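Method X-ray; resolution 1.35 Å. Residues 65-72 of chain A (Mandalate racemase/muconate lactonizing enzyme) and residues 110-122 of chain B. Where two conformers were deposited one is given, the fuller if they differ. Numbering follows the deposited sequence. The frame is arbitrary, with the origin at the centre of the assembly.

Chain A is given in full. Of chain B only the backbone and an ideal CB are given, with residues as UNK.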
ATOM      1  N   ARG A  65      -6.978  15.377 -44.681  1.00 13.79           N
ATOM      2  CA  ARG A  65      -6.800  16.074 -43.408  0.59 13.31           C
ATOM      3  C   ARG A  65      -5.517  16.908 -43.398  1.00 13.89           C
ATOM      4  O   ARG A  65      -4.575  16.641 -44.152  1.00 14.40           O
ATOM      5  CB  ARG A  65      -6.774  15.077 -42.241  0.59 13.25           C
ATOM      6  CG  ARG A  65      -8.045  14.258 -42.089  0.59 14.12           C
ATOM      7  CD  ARG A  65      -9.239  15.108 -41.685  0.59 15.15           C
ATOM      8  NE  ARG A  65     -10.453  14.298 -41.659  0.59 16.29           N
ATOM      9  CZ  ARG A  65     -11.667  14.767 -41.399  0.59 18.13           C
ATOM     10  NH1 ARG A  65     -11.845  16.051 -41.125  0.59 19.37           N
ATOM     11  NH2 ARG A  65     -12.709  13.944 -41.409  0.59 18.75           N
ATOM     12  N   ASP A  66      -5.478  17.913 -42.534  1.00 14.30           N
ATOM     13  CA  ASP A  66      -4.306  18.770 -42.390  1.00 14.03           C
ATOM     14  C   ASP A  66      -3.190  17.999 -41.679  1.00 13.89           C
ATOM     15  O   ASP A  66      -3.407  17.470 -40.590  1.00 14.32           O
ATOM     16  CB  ASP A  66      -4.709  19.997 -41.563  1.00 15.46           C
ATOM     17  CG  ASP A  66      -3.665  21.093 -41.566  1.00 15.97           C
ATOM     18  OD1 ASP A  66      -2.453  20.789 -41.545  1.00 15.67           O
ATOM     19  OD2 ASP A  66      -4.068  22.279 -41.576  1.00 17.16           O
ATOM     20  N   PRO A  67      -1.983  17.944 -42.274  1.00 13.53           N
ATOM     21  CA  PRO A  67      -0.885  17.224 -41.609  1.00 13.56           C
ATOM     22  C   PRO A  67      -0.503  17.787 -40.238  1.00 13.01           C
ATOM     23  O   PRO A  67       0.096  17.063 -39.440  1.00 13.37           O
ATOM     24  CB  PRO A  67       0.288  17.387 -42.586  1.00 14.80           C
ATOM     25  CG  PRO A  67      -0.050  18.598 -43.392  1.00 15.44           C
ATOM     26  CD  PRO A  67      -1.546  18.546 -43.548  1.00 14.62           C
ATOM     27  N   HIS A  68      -0.827  19.048 -39.962  1.00 12.46           N
ATOM     28  CA  HIS A  68      -0.524  19.609 -38.644  1.00 12.09           C
ATOM     29  C   HIS A  68      -1.341  18.985 -37.518  1.00 11.96           C
ATOM     30  O   HIS A  68      -0.994  19.119 -36.346  1.00 12.57           O
ATOM     31  CB  HIS A  68      -0.723  21.126 -38.632  1.00 12.78           C
ATOM     32  CG  HIS A  68       0.253  21.865 -39.488  1.00 13.54           C
ATOM     33  ND1 HIS A  68       0.062  22.052 -40.839  1.00 14.71           N
ATOM     34  CD2 HIS A  68       1.436  22.456 -39.188  1.00 13.89           C
ATOM     35  CE1 HIS A  68       1.088  22.725 -41.337  1.00 15.21           C
ATOM     36  NE2 HIS A  68       1.932  22.981 -40.354  1.00 14.88           N
ATOM     37  N   HIS A  69      -2.425  18.302 -37.866  1.00 11.13           N
ATOM     38  CA  HIS A  69      -3.379  17.851 -36.863  1.00 11.03           C
ATOM     39  C   HIS A  69      -3.047  16.454 -36.345  1.00 10.21           C
ATOM     40  O   HIS A  69      -3.815  15.501 -36.518  1.00 11.74           O
ATOM     41  CB  HIS A  69      -4.804  17.975 -37.411  1.00 11.76           C
ATOM     42  CG  HIS A  69      -5.178  19.388 -37.738  1.00 12.17           C
ATOM     43  ND1 HIS A  69      -6.353  19.727 -38.362  1.00 13.76           N
ATOM     44  CD2 HIS A  69      -4.499  20.544 -37.543  1.00 12.97           C
ATOM     45  CE1 HIS A  69      -6.396  21.038 -38.528  1.00 13.12           C
ATOM     46  NE2 HIS A  69      -5.283  21.560 -38.040  1.00 13.34           N
ATOM     47  N   VAL A  70      -1.901  16.356 -35.681  1.00 10.83           N
ATOM     48  CA  VAL A  70      -1.366  15.072 -35.252  1.00 11.45           C
ATOM     49  C   VAL A  70      -2.067  14.516 -34.007  1.00 11.40           C
ATOM     50  O   VAL A  70      -2.143  13.299 -33.843  1.00 11.70           O
ATOM     51  CB  VAL A  70       0.180  15.115 -35.073  1.00 12.22           C
ATOM     52  CG1 VAL A  70       0.871  15.347 -36.426  1.00 13.13           C
ATOM     53  CG2 VAL A  70       0.597  16.179 -34.063  1.00 13.07           C
ATOM     54  N   GLU A  71      -2.562  15.387 -33.126  1.00 11.01           N
ATOM     55  CA  GLU A  71      -3.423  14.929 -32.030  1.00 11.07           C
ATOM     56  C   GLU A  71      -4.668  14.266 -32.603  1.00 11.08           C
ATOM     57  O   GLU A  71      -5.061  13.179 -32.177  1.00 11.67           O
ATOM     58  CB  GLU A  71      -3.862  16.087 -31.130  1.00 11.98           C
ATOM     59  CG  GLU A  71      -2.779  16.644 -30.221  1.00 12.82           C
ATOM     60  CD  GLU A  71      -2.630  15.882 -28.917  1.00 13.69           C
ATOM     61  OE1 GLU A  71      -3.376  14.902 -28.686  1.00 14.79           O
ATOM     62  OE2 GLU A  71      -1.774  16.282 -28.097  1.00 13.23           O
ATOM     63  N   ARG A  72      -5.293  14.938 -33.565  1.00 10.95           N
ATOM     64  CA  ARG A  72      -6.483  14.416 -34.222  1.00 10.89           C
ATOM     65  C   ARG A  72      -6.188  13.057 -34.842  1.00 10.60           C
ATOM     66  O   ARG A  72      -6.936  12.091 -34.639  1.00 11.33           O
ATOM     67  CB  ARG A  72      -6.943  15.395 -35.304  1.00 11.51           C
ATOM     68  CG  ARG A  72      -8.160  14.951 -36.104  1.00 12.61           C
ATOM     69  CD  ARG A  72      -8.081  15.487 -37.550  1.00 14.10           C
ATOM     70  NE  ARG A  72      -6.998  14.818 -38.271  1.00 14.25           N
ATOM     71  CZ  ARG A  72      -7.099  13.606 -38.809  1.00 13.55           C
ATOM     72  NH1 ARG A  72      -8.248  12.937 -38.744  1.00 14.10           N
ATOM     73  NH2 ARG A  72      -6.057  13.066 -39.423  1.00 13.19           N
TER
ATOM     74  N   UNK B 110       4.801  30.931 -39.826  1.00 15.18           N
ATOM     75  CA  UNK B 110       3.492  31.389 -40.316  1.00 15.34           C
ATOM     76  C   UNK B 110       2.359  30.433 -39.909  1.00 15.47           C
ATOM     77  O   UNK B 110       1.473  30.121 -40.707  1.00 16.52           O
ATOM     78  CB  UNK B 110       3.525  31.531 -41.839  1.00 15.34           C
ATOM     79  N   UNK B 111       2.393  29.974 -38.660  1.00 14.79           N
ATOM     80  CA  UNK B 111       1.338  29.115 -38.114  1.00 14.69           C
ATOM     81  C   UNK B 111       0.959  29.564 -36.710  1.00 13.66           C
ATOM     82  O   UNK B 111       1.812  30.043 -35.964  1.00 13.65           O
ATOM     83  CB  UNK B 111       1.786  27.652 -38.097  1.00 14.69           C
ATOM     84  N   UNK B 112      -0.318  29.376 -36.328  1.00 13.18           N
ATOM     85  CA  UNK B 112      -0.670  29.485 -34.909  1.00 12.82           C
ATOM     86  C   UNK B 112       0.150  28.467 -34.114  1.00 12.45           C
ATOM     87  O   UNK B 112       0.476  27.384 -34.632  1.00 12.60           O
ATOM     88  CB  UNK B 112      -2.168  29.262 -34.695  1.00 12.82           C
ATOM     89  N   UNK B 113       0.479  28.799 -32.871  1.00 12.36           N
ATOM     90  CA  UNK B 113       1.219  27.878 -32.023  1.00 12.59           C
ATOM     91  C   UNK B 113       0.478  26.544 -31.873  1.00 12.57           C
ATOM     92  O   UNK B 113       1.108  25.480 -31.843  1.00 13.40           O
ATOM     93  CB  UNK B 113       1.461  28.507 -30.649  1.00 12.59           C
ATOM     94  N   UNK B 114      -0.855  26.575 -31.813  1.00 12.39           N
ATOM     95  CA  UNK B 114      -1.596  25.321 -31.672  1.00 12.49           C
ATOM     96  C   UNK B 114      -1.389  24.361 -32.849  1.00 12.64           C
ATOM     97  O   UNK B 114      -1.598  23.160 -32.693  1.00 13.77           O
ATOM     98  CB  UNK B 114      -3.088  25.623 -31.519  1.00 12.49           C
ATOM     99  N   UNK B 115      -0.969  24.873 -34.007  1.00 12.26           N
ATOM    100  CA  UNK B 115      -0.671  23.994 -35.139  1.00 13.16           C
ATOM    101  C   UNK B 115       0.703  23.334 -35.039  1.00 13.26           C
ATOM    102  O   UNK B 115       1.031  22.460 -35.845  1.00 14.02           O
ATOM    103  CB  UNK B 115      -0.759  24.787 -36.444  1.00 13.16           C
ATOM    104  N   UNK B 116       1.493  23.750 -34.049  1.00 13.59           N
ATOM    105  CA  UNK B 116       2.822  23.188 -33.829  1.00 14.07           C
ATOM    106  C   UNK B 116       2.884  22.323 -32.573  1.00 14.41           C
ATOM    107  O   UNK B 116       3.798  21.511 -32.419  1.00 17.09           O
ATOM    108  CB  UNK B 116       3.855  24.313 -33.733  1.00 14.07           C
ATOM    109  N   UNK B 117       1.907  22.482 -31.683  1.00 13.77           N
ATOM    110  CA  UNK B 117       1.887  21.735 -30.421  1.00 14.77           C
ATOM    111  C   UNK B 117       0.837  20.616 -30.422  1.00 14.31           C
ATOM    112  O   UNK B 117       0.355  20.200 -29.367  1.00 15.36           O
ATOM    113  CB  UNK B 117       1.619  22.690 -29.256  1.00 14.77           C
ATOM    114  N   UNK B 118       0.476  20.132 -31.606  1.00 13.54           N
ATOM    115  CA  UNK B 118      -0.429  19.004 -31.707  1.00 13.74           C
ATOM    116  C   UNK B 118      -1.535  19.211 -32.717  1.00 12.41           C
ATOM    117  O   UNK B 118      -2.177  18.252 -33.141  1.00 12.27           O
ATOM    118  CB  UNK B 118      -1.042  18.709 -30.336  1.00 13.74           C
ATOM    119  N   UNK B 119      -1.779  20.462 -33.090  1.00 12.21           N
ATOM    120  CA  UNK B 119      -2.778  20.758 -34.096  1.00 12.28           C
ATOM    121  C   UNK B 119      -4.153  21.000 -33.510  1.00 12.67           C
ATOM    122  O   UNK B 119      -4.502  20.486 -32.437  1.00 13.27           O
ATOM    123  CB  UNK B 119      -2.847  19.615 -35.110  1.00 12.28           C
ATOM    124  N   UNK B 120      -4.955  21.769 -34.234  1.00 13.38           N
ATOM    125  CA  UNK B 120      -6.311  22.057 -33.793  1.00 14.18           C
ATOM    126  C   UNK B 120      -7.117  20.786 -33.525  1.00 13.96           C
ATOM    127  O   UNK B 120      -7.093  19.837 -34.316  1.00 14.85           O
ATOM    128  CB  UNK B 120      -7.026  22.914 -34.840  1.00 14.18           C
ATOM    129  N   UNK B 121      -7.811  20.781 -32.392  1.00 13.10           N
ATOM    130  CA  UNK B 121      -8.832  19.787 -32.090  1.00 15.08           C
ATOM    131  C   UNK B 121     -10.187  20.484 -32.013  1.00 16.87           C
ATOM    132  O   UNK B 121     -11.187  19.987 -32.534  1.00 19.41           O
ATOM    133  CB  UNK B 121      -8.518  19.052 -30.785  1.00 15.08           C
ATOM    134  N   UNK B 122     -10.206  21.653 -31.385  1.00 15.74           N
ATOM    135  CA  UNK B 122     -11.452  22.352 -31.106  1.00 16.31           C
ATOM    136  C   UNK B 122     -11.656  23.539 -32.022  1.00 17.77           C
ATOM    137  O   UNK B 122     -10.748  24.347 -32.219  1.00 19.12           O
ATOM    138  CB  UNK B 122     -11.484  22.814 -29.648  1.00 16.31           C
TER

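Position 110 has positive phi (56°), and its ideal CB finds nothing of chain A within 5.5 Å; glycine, asparagine or aspartate takes such angles most easily, and other residues without a branched CB can do so at some cost. A110(B) is one of these.

At 111 the CA-to-CB bond points toward chain A, and the ideal CB lies 5.2 Å from NE2 of H68(A). An imidazole face and the carboxylate of D66(A) beyond it would suit a long, flexible chain, aliphatic along its length and perhaps cationic at its tip. K111(B) is both: its CE sits over the ring face of H68(A), 3.8 Å from the centroid, in a CH-pi contact, while NZ donates to water 1, which in turn donates to OD2 of D66(A).

Positions 112, 113 and 114 have no ideal CB near chain A, so backbone angles alone guide the choice. Phi of -59° at 112 admits proline, and P112(B) is found. The helical angles at 113 and 114 suit many residues; V113(B) and Y114(B) are found there.

At 115 the CB points sideways, 4.2 Å from CD2 of H68(A). Within reach is NE2 of H69(A), so an acceptor on a flexible stem fits: glutamate or glutamine. E115(B) accepts a hydrogen bond from H69(A) NE2 to its OE2 (3.0 Å, 165°), and its OE1 takes the backbone N of 120. Its OE2 is also 4.2 Å from OD2 of D66(A), a pairing of like charges eased by water 1, which donates to both oxygens.

At 116 and 117 CA-to-CB points away, so the visible atoms leave the choice open to most side chains; L116(B) and L117(B) occupy them.

Position 118, with phi 133°, calls for glycine by itself, and an ideal CB would lie 2.7 Å from CG of E71(A). G118(B) leaves that space free, and its O accepts from E71(A) N (2.9 Å, 170°), in the first turn of the helix.

Position 119 is equally strict: phi is 91°, and a CB pointing toward chain A would come 2.3 Å from O of H68(A) and 2.5 Å from CA of H69(A). G119(B) instead brings its CA to 3.3 Å from H68(A) O, a CA-H...O contact.

At 120 the CB, 3.9 Å from NE2 of H69(A), points sideways, so many long side chains could pass the imidazole. R120(B) leads its end away, and NH1 donates to O of 122.

The ideal CB of 121 has no near neighbour, but an extended aliphatic chain could reach E71(A). I121(B) does, with CD1 3.7 Å from E71(A) CB. Position 122 is out of reach, and almost any side chain would do; it is H122(B).

Chain B (110-122) AKPVYELLGGRIH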
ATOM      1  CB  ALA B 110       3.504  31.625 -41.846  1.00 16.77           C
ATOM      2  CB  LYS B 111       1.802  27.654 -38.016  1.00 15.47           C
ATOM      3  CG  LYS B 111       2.232  27.001 -39.322  1.00 17.61           C
ATOM      4  CD  LYS B 111       1.118  26.959 -40.345  1.00 20.76           C
ATOM      5  CE  LYS B 111      -0.029  26.091 -39.910  1.00 22.13           C
ATOM      6  NZ  LYS B 111      -1.024  25.979 -41.025  1.00 23.68           N
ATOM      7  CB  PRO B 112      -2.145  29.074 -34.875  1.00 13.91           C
ATOM      8  CG  PRO B 112      -2.646  29.301 -36.268  1.00 14.67           C
ATOM      9  CD  PRO B 112      -1.472  28.991 -37.158  1.00 13.85           C
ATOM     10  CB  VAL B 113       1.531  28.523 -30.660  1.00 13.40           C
ATOM     11  CG1 VAL B 113       2.058  27.487 -29.673  1.00 14.23           C
ATOM     12  CG2 VAL B 113       2.547  29.637 -30.844  1.00 15.33           C
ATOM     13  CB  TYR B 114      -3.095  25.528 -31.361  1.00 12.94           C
ATOM     14  CG  TYR B 114      -3.892  26.313 -32.389  1.00 12.24           C
ATOM     15  CD1 TYR B 114      -4.219  25.768 -33.627  1.00 13.37           C
ATOM     16  CD2 TYR B 114      -4.350  27.597 -32.100  1.00 13.15           C
ATOM     17  CE1 TYR B 114      -4.956  26.494 -34.551  1.00 13.64           C
ATOM     18  CE2 TYR B 114      -5.083  28.324 -33.010  1.00 13.70           C
ATOM     19  CZ  TYR B 114      -5.389  27.772 -34.235  1.00 14.43           C
ATOM     20  OH  TYR B 114      -6.119  28.508 -35.150  1.00 16.06           O
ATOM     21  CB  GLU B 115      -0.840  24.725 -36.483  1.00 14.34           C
ATOM     22  CG  GLU B 115      -2.244  25.273 -36.755  1.00 15.13           C
ATOM     23  CD  GLU B 115      -3.310  24.190 -36.935  1.00 15.78           C
ATOM     24  OE1 GLU B 115      -3.384  23.243 -36.130  1.00 16.41           O
ATOM     25  OE2 GLU B 115      -4.100  24.289 -37.893  1.00 17.49           O
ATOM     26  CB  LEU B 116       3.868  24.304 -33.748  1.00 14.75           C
ATOM     27  CG  LEU B 116       3.903  25.227 -34.967  1.00 15.74           C
ATOM     28  CD1 LEU B 116       4.896  26.357 -34.756  1.00 16.29           C
ATOM     29  CD2 LEU B 116       4.252  24.425 -36.213  1.00 16.76           C
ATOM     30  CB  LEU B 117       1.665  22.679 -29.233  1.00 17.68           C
ATOM     31  CG  LEU B 117       2.901  23.427 -28.713  1.00 20.71           C
ATOM     32  CD1 LEU B 117       2.533  24.408 -27.614  1.00 22.49           C
ATOM     33  CD2 LEU B 117       3.940  22.443 -28.201  1.00 22.15           C
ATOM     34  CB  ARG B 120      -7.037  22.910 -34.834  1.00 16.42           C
ATOM     35  CG  ARG B 120      -8.449  23.306 -34.414  1.00 18.65           C
ATOM     36  CD  ARG B 120      -9.224  23.929 -35.555  1.00 22.28           C
ATOM     37  NE  ARG B 120      -8.803  25.293 -35.857  1.00 25.25           N
ATOM     38  CZ  ARG B 120      -9.222  26.366 -35.190  1.00 26.60           C
ATOM     39  NH1 ARG B 120     -10.051  26.233 -34.162  1.00 26.39           N
ATOM     40  NH2 ARG B 120      -8.807  27.575 -35.544  1.00 27.18           N
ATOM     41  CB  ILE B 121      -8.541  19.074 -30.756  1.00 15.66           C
ATOM     42  CG1 ILE B 121      -7.269  18.245 -30.887  1.00 15.90           C
ATOM     43  CG2 ILE B 121      -9.723  18.212 -30.320  1.00 16.59           C
ATOM     44  CD1 ILE B 121      -6.776  17.683 -29.589  1.00 16.75           C
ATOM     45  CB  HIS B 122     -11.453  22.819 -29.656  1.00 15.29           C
ATOM     46  CG  HIS B 122     -11.166  21.716 -28.688  1.00 15.37           C
ATOM     47  ND1 HIS B 122     -12.090  20.735 -28.394  1.00 16.87           N
ATOM     48  CD2 HIS B 122     -10.048  21.403 -28.001  1.00 15.76           C
ATOM     49  CE1 HIS B 122     -11.557  19.878 -27.541  1.00 16.91           C
ATOM     50  NE2 HIS B 122     -10.316  20.262 -27.285  1.00 16.19           N
TER
HETATM   51  O   HOH W   1      -2.584  24.070 -40.229  1.00 25.66           O
HETATM   52  O   HOH W   2       1.270  19.918 -34.392  1.00 17.21           O
HETATM   53  O   HOH W   3      -4.824  17.823 -34.074  1.00 12.23           O
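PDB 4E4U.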